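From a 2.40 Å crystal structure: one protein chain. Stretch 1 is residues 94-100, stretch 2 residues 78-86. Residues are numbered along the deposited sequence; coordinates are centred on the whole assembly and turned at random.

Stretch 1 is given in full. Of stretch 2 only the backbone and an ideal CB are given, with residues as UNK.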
ATOM      1  N   GLN B  94      23.572 -11.198  12.730  1.00 47.60           N
ATOM      2  CA  GLN B  94      23.280 -12.021  11.546  1.00 56.25           C
ATOM      3  C   GLN B  94      21.774 -12.207  11.394  1.00 50.35           C
ATOM      4  O   GLN B  94      21.213 -12.100  10.279  1.00 50.91           O
ATOM      5  CB  GLN B  94      23.931 -13.436  11.654  1.00 57.12           C
ATOM      6  CG  GLN B  94      24.801 -13.858  10.455  1.00 84.57           C
ATOM      7  CD  GLN B  94      26.059 -14.628  10.876  1.00101.89           C
ATOM      8  OE1 GLN B  94      26.993 -14.059  11.465  1.00 90.19           O
ATOM      9  NE2 GLN B  94      26.093 -15.926  10.569  1.00102.30           N
ATOM     10  N   GLU B  95      21.134 -12.533  12.516  1.00 44.72           N
ATOM     11  CA  GLU B  95      19.714 -12.864  12.516  1.00 46.56           C
ATOM     12  C   GLU B  95      18.820 -11.671  12.310  1.00 44.61           C
ATOM     13  O   GLU B  95      17.871 -11.738  11.519  1.00 49.31           O
ATOM     14  CB  GLU B  95      19.313 -13.556  13.795  1.00 51.04           C
ATOM     15  CG  GLU B  95      19.962 -14.918  14.023  1.00 51.89           C
ATOM     16  CD  GLU B  95      20.028 -15.812  12.807  1.00 49.34           C
ATOM     17  OE1 GLU B  95      19.088 -15.822  11.999  1.00 51.34           O
ATOM     18  OE2 GLU B  95      21.005 -16.575  12.706  1.00 66.67           O
ATOM     19  N   LEU B  96      19.160 -10.555  12.944  1.00 45.84           N
ATOM     20  CA  LEU B  96      18.514  -9.285  12.600  1.00 53.00           C
ATOM     21  C   LEU B  96      18.600  -8.960  11.103  1.00 48.07           C
ATOM     22  O   LEU B  96      17.646  -8.481  10.514  1.00 48.75           O
ATOM     23  CB  LEU B  96      19.124  -8.124  13.386  1.00 54.35           C
ATOM     24  CG  LEU B  96      18.700  -7.976  14.841  1.00 68.27           C
ATOM     25  CD1 LEU B  96      19.228  -6.636  15.341  1.00 81.59           C
ATOM     26  CD2 LEU B  96      17.192  -8.096  15.036  1.00 66.86           C
ATOM     27  N   ALA B  97      19.769  -9.164  10.522  1.00 46.79           N
ATOM     28  CA  ALA B  97      20.006  -8.742   9.157  1.00 57.35           C
ATOM     29  C   ALA B  97      19.233  -9.660   8.208  1.00 54.11           C
ATOM     30  O   ALA B  97      18.786  -9.216   7.175  1.00 49.04           O
ATOM     31  CB  ALA B  97      21.506  -8.768   8.843  1.00 52.80           C
ATOM     32  N   GLU B  98      19.107 -10.941   8.563  1.00 53.49           N
ATOM     33  CA  GLU B  98      18.244 -11.876   7.840  1.00 57.13           C
ATOM     34  C   GLU B  98      16.772 -11.480   7.870  1.00 55.67           C
ATOM     35  O   GLU B  98      16.029 -11.668   6.901  1.00 54.80           O
ATOM     36  CB  GLU B  98      18.346 -13.268   8.468  1.00 56.86           C
ATOM     37  CG  GLU B  98      19.453 -14.114   7.882  1.00 72.81           C
ATOM     38  CD  GLU B  98      18.994 -14.831   6.644  1.00 76.26           C
ATOM     39  OE1 GLU B  98      18.168 -15.760   6.768  1.00 84.58           O
ATOM     40  OE2 GLU B  98      19.402 -14.403   5.545  1.00 76.79           O
ATOM     41  N   LEU B  99      16.325 -11.025   9.029  1.00 51.90           N
ATOM     42  CA  LEU B  99      14.943 -10.665   9.171  1.00 56.68           C
ATOM     43  C   LEU B  99      14.706  -9.462   8.304  1.00 57.61           C
ATOM     44  O   LEU B  99      13.679  -9.392   7.638  1.00 47.49           O
ATOM     45  CB  LEU B  99      14.589 -10.302  10.614  1.00 60.48           C
ATOM     46  CG  LEU B  99      13.206 -10.791  11.032  1.00 70.00           C
ATOM     47  CD1 LEU B  99      12.904 -10.348  12.453  1.00 68.76           C
ATOM     48  CD2 LEU B  99      12.140 -10.286  10.070  1.00 79.01           C
ATOM     49  N   LYS B 100      15.627  -8.496   8.357  1.00 60.11           N
ATOM     50  CA  LYS B 100      15.423  -7.198   7.714  1.00 66.48           C
ATOM     51  C   LYS B 100      15.390  -7.321   6.203  1.00 57.34           C
ATOM     52  O   LYS B 100      14.596  -6.634   5.573  1.00 51.08           O
ATOM     53  CB  LYS B 100      16.476  -6.181   8.149  1.00 72.26           C
ATOM     54  CG  LYS B 100      16.251  -5.678   9.571  1.00 81.91           C
ATOM     55  CD  LYS B 100      17.519  -5.171  10.237  1.00 99.50           C
ATOM     56  CE  LYS B 100      17.195  -4.455  11.535  1.00 99.19           C
ATOM     57  NZ  LYS B 100      18.321  -3.581  11.955  1.00 93.73           N
ATOM     58  N   UNK B  78       9.797 -17.655   8.515  1.00 41.86           N
ATOM     59  CA  UNK B  78      11.144 -17.093   8.478  1.00 43.09           C
ATOM     60  C   UNK B  78      11.548 -16.405   9.803  1.00 40.64           C
ATOM     61  O   UNK B  78      12.591 -16.712  10.381  1.00 40.93           O
ATOM     62  CB  UNK B  78      11.243 -16.091   7.326  1.00 43.09           C
ATOM     63  N   UNK B  79      10.680 -15.519  10.286  1.00 37.84           N
ATOM     64  CA  UNK B  79      10.862 -14.799  11.559  1.00 43.46           C
ATOM     65  C   UNK B  79      11.092 -15.764  12.694  1.00 46.34           C
ATOM     66  O   UNK B  79      11.975 -15.541  13.530  1.00 43.70           O
ATOM     67  CB  UNK B  79       9.649 -13.919  11.867  1.00 43.46           C
ATOM     68  N   UNK B  80      10.229 -16.789  12.750  1.00 43.18           N
ATOM     69  CA  UNK B  80      10.369 -17.867  13.710  1.00 41.67           C
ATOM     70  C   UNK B  80      11.745 -18.542  13.679  1.00 42.20           C
ATOM     71  O   UNK B  80      12.367 -18.689  14.732  1.00 43.07           O
ATOM     72  CB  UNK B  80       9.281 -18.912  13.457  1.00 41.67           C
ATOM     73  N   UNK B  81      12.236 -18.908  12.492  1.00 44.80           N
ATOM     74  CA  UNK B  81      13.606 -19.458  12.376  1.00 46.28           C
ATOM     75  C   UNK B  81      14.653 -18.460  12.848  1.00 40.55           C
ATOM     76  O   UNK B  81      15.574 -18.839  13.551  1.00 38.88           O
ATOM     77  CB  UNK B  81      13.901 -19.860  10.930  1.00 46.28           C
ATOM     78  N   UNK B  82      14.499 -17.187  12.504  1.00 36.64           N
ATOM     79  CA  UNK B  82      15.515 -16.182  12.879  1.00 40.42           C
ATOM     80  C   UNK B  82      15.599 -15.993  14.376  1.00 39.92           C
ATOM     81  O   UNK B  82      16.681 -16.049  14.954  1.00 42.84           O
ATOM     82  CB  UNK B  82      15.209 -14.837  12.216  1.00 40.42           C
ATOM     83  N   UNK B  83      14.462 -15.807  15.020  1.00 39.24           N
ATOM     84  CA  UNK B  83      14.471 -15.616  16.468  1.00 45.94           C
ATOM     85  C   UNK B  83      14.846 -16.890  17.242  1.00 44.35           C
ATOM     86  O   UNK B  83      15.529 -16.814  18.284  1.00 40.30           O
ATOM     87  CB  UNK B  83      13.096 -15.125  16.926  1.00 45.94           C
ATOM     88  N   UNK B  84      14.416 -18.046  16.734  1.00 43.60           N
ATOM     89  CA  UNK B  84      14.822 -19.344  17.288  1.00 43.59           C
ATOM     90  C   UNK B  84      16.356 -19.568  17.202  1.00 44.95           C
ATOM     91  O   UNK B  84      17.001 -19.922  18.182  1.00 43.01           O
ATOM     92  CB  UNK B  84      14.092 -20.467  16.548  1.00 43.59           C
ATOM     93  N   UNK B  85      16.927 -19.325  16.033  1.00 46.29           N
ATOM     94  CA  UNK B  85      18.376 -19.455  15.815  1.00 50.82           C
ATOM     95  C   UNK B  85      19.206 -18.475  16.669  1.00 48.53           C
ATOM     96  O   UNK B  85      20.300 -18.814  17.118  1.00 57.90           O
ATOM     97  CB  UNK B  85      18.691 -19.231  14.335  1.00 50.82           C
ATOM     98  N   UNK B  86      18.665 -17.283  16.917  1.00 42.84           N
ATOM     99  CA  UNK B  86      19.241 -16.311  17.849  1.00 42.43           C
ATOM    100  C   UNK B  86      19.306 -16.776  19.296  1.00 41.33           C
ATOM    101  O   UNK B  86      20.341 -16.631  19.955  1.00 56.52           O
ATOM    102  CB  UNK B  86      18.433 -15.013  17.787  1.00 42.43           C
TER

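Two helices run nearly antiparallel, at 174° with axes 9.2 Å apart, so stretch 2 meets stretch 1 through positions three or four residues apart.

Position 78 directs its CA-to-CB bond toward stretch 1, yet no atom there lies within 5.5 Å of the ideal CB. The gap asks for length, and the carboxylate and carbonyl of Glu98 ask for a donor: lysine, arginine, glutamine or histidine could serve. The residue is His78. With chi1 t, the ring extends across the gap and NE2 donates to Glu98 O at 3.2 Å, with the acceptor near the ring plane. The side chain of Glu98 comes near the ring as well, its OE1 3.4 Å from His78 CE1.

Position 79 points sideways, its ideal CB 4.8 Å from Leu99 CD2. An apolar chain suits, whether leucine, isoleucine or methionine. Met79 is found; its CG packs 3.6 Å from Leu99 CD2, while the end of the chain leads away.

Positions 80 and 81 have nothing of stretch 1 near their ideal CB atoms, and helical phi/psi is the main constraint, so polar residues are acceptable. They are Asn80 and Glu81.

Position 82 is the tight point. Its CA lies 5.4 Å from Glu95 CA. Its ideal CB points toward stretch 1, 4.0 Å from Glu95 OE1, 4.7 Å from Leu99 CG and 5.1 Å from Glu98 CB. So close a backbone favours a small side chain: alanine, serine or cysteine. Cys82 takes rotamer m, placing SG 3.8 Å from Glu98 CB and 4.2 Å from Leu99 N, while its carbonyl O lies 3.6 Å from Glu95 CG.

Position 83 points away and stretch 1 sets no preference; it is Ile83. Position 84 is out of reach, free to be polar, and Thr84 turns back on its own helix, OG1 donating to Asn80 O at 2.7 Å.

Position 85 points toward stretch 1 with its ideal CB 3.9 Å from Glu95 OE2. A carboxylate so near calls for a positive charge; lysine would answer it, but arginine can offer two donors to two oxygens. Arg85 does so: NE donates to Glu95 OE2 at 3.0 Å and NH2 to Glu95 OE1 at 2.7 Å, a salt bridge met at the guanidinium edge. A second, long salt bridge joins NH2 to Glu98 OE1 at 4.0 Å.

Position 86 points sideways, its ideal CB 4.1 Å from Glu95 CG. Alanine or serine would fit beside that methylene; Ala86 sets its CB 4.0 Å from Glu95 CG.

Stretch 2 (78-86) HMNECITRA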
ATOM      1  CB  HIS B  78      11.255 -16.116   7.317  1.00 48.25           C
ATOM      2  CG  HIS B  78      12.649 -15.614   7.081  1.00 49.70           C
ATOM      3  ND1 HIS B  78      13.616 -16.361   6.443  1.00 56.81           N
ATOM      4  CD2 HIS B  78      13.237 -14.437   7.406  1.00 49.31           C
ATOM      5  CE1 HIS B  78      14.747 -15.679   6.415  1.00 60.50           C
ATOM      6  NE2 HIS B  78      14.551 -14.522   7.024  1.00 54.44           N
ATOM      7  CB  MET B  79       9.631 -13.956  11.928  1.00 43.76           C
ATOM      8  CG  MET B  79       9.745 -12.447  11.737  1.00 56.86           C
ATOM      9  SD  MET B  79       8.426 -11.490  12.544  1.00 54.52           S
ATOM     10  CE  MET B  79       6.951 -12.427  12.071  1.00 61.45           C
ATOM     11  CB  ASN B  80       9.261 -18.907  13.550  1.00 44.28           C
ATOM     12  CG  ASN B  80       9.357 -20.021  14.583  1.00 46.08           C
ATOM     13  OD1 ASN B  80       9.762 -19.801  15.723  1.00 46.70           O
ATOM     14  ND2 ASN B  80       9.053 -21.232  14.166  1.00 53.33           N
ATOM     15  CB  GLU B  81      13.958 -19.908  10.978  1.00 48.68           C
ATOM     16  CG  GLU B  81      13.070 -21.024  10.462  1.00 73.66           C
ATOM     17  CD  GLU B  81      13.303 -21.323   8.992  1.00 83.35           C
ATOM     18  OE1 GLU B  81      14.204 -20.669   8.394  1.00 65.13           O
ATOM     19  OE2 GLU B  81      12.580 -22.201   8.452  1.00 81.86           O
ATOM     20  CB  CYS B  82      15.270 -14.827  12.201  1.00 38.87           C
ATOM     21  SG  CYS B  82      15.466 -14.873  10.382  1.00 43.56           S
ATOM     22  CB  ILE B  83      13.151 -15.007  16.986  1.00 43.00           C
ATOM     23  CG1 ILE B  83      13.380 -14.419  18.386  1.00 42.70           C
ATOM     24  CG2 ILE B  83      12.054 -16.051  17.035  1.00 45.94           C
ATOM     25  CD1 ILE B  83      12.137 -13.856  19.045  1.00 45.03           C
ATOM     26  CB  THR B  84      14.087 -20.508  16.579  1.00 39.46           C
ATOM     27  OG1 THR B  84      12.665 -20.416  16.816  1.00 34.30           O
ATOM     28  CG2 THR B  84      14.596 -21.829  17.073  1.00 37.00           C
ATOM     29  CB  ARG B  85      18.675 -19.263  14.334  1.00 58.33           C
ATOM     30  CG  ARG B  85      19.983 -19.857  13.838  1.00 66.85           C
ATOM     31  CD  ARG B  85      19.944 -20.102  12.324  1.00 65.97           C
ATOM     32  NE  ARG B  85      19.507 -18.912  11.584  1.00 68.07           N
ATOM     33  CZ  ARG B  85      18.445 -18.835  10.773  1.00 57.42           C
ATOM     34  NH1 ARG B  85      17.723 -19.904  10.486  1.00 59.49           N
ATOM     35  NH2 ARG B  85      18.106 -17.668  10.240  1.00 53.96           N
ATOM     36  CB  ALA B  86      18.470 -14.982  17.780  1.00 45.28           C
TER
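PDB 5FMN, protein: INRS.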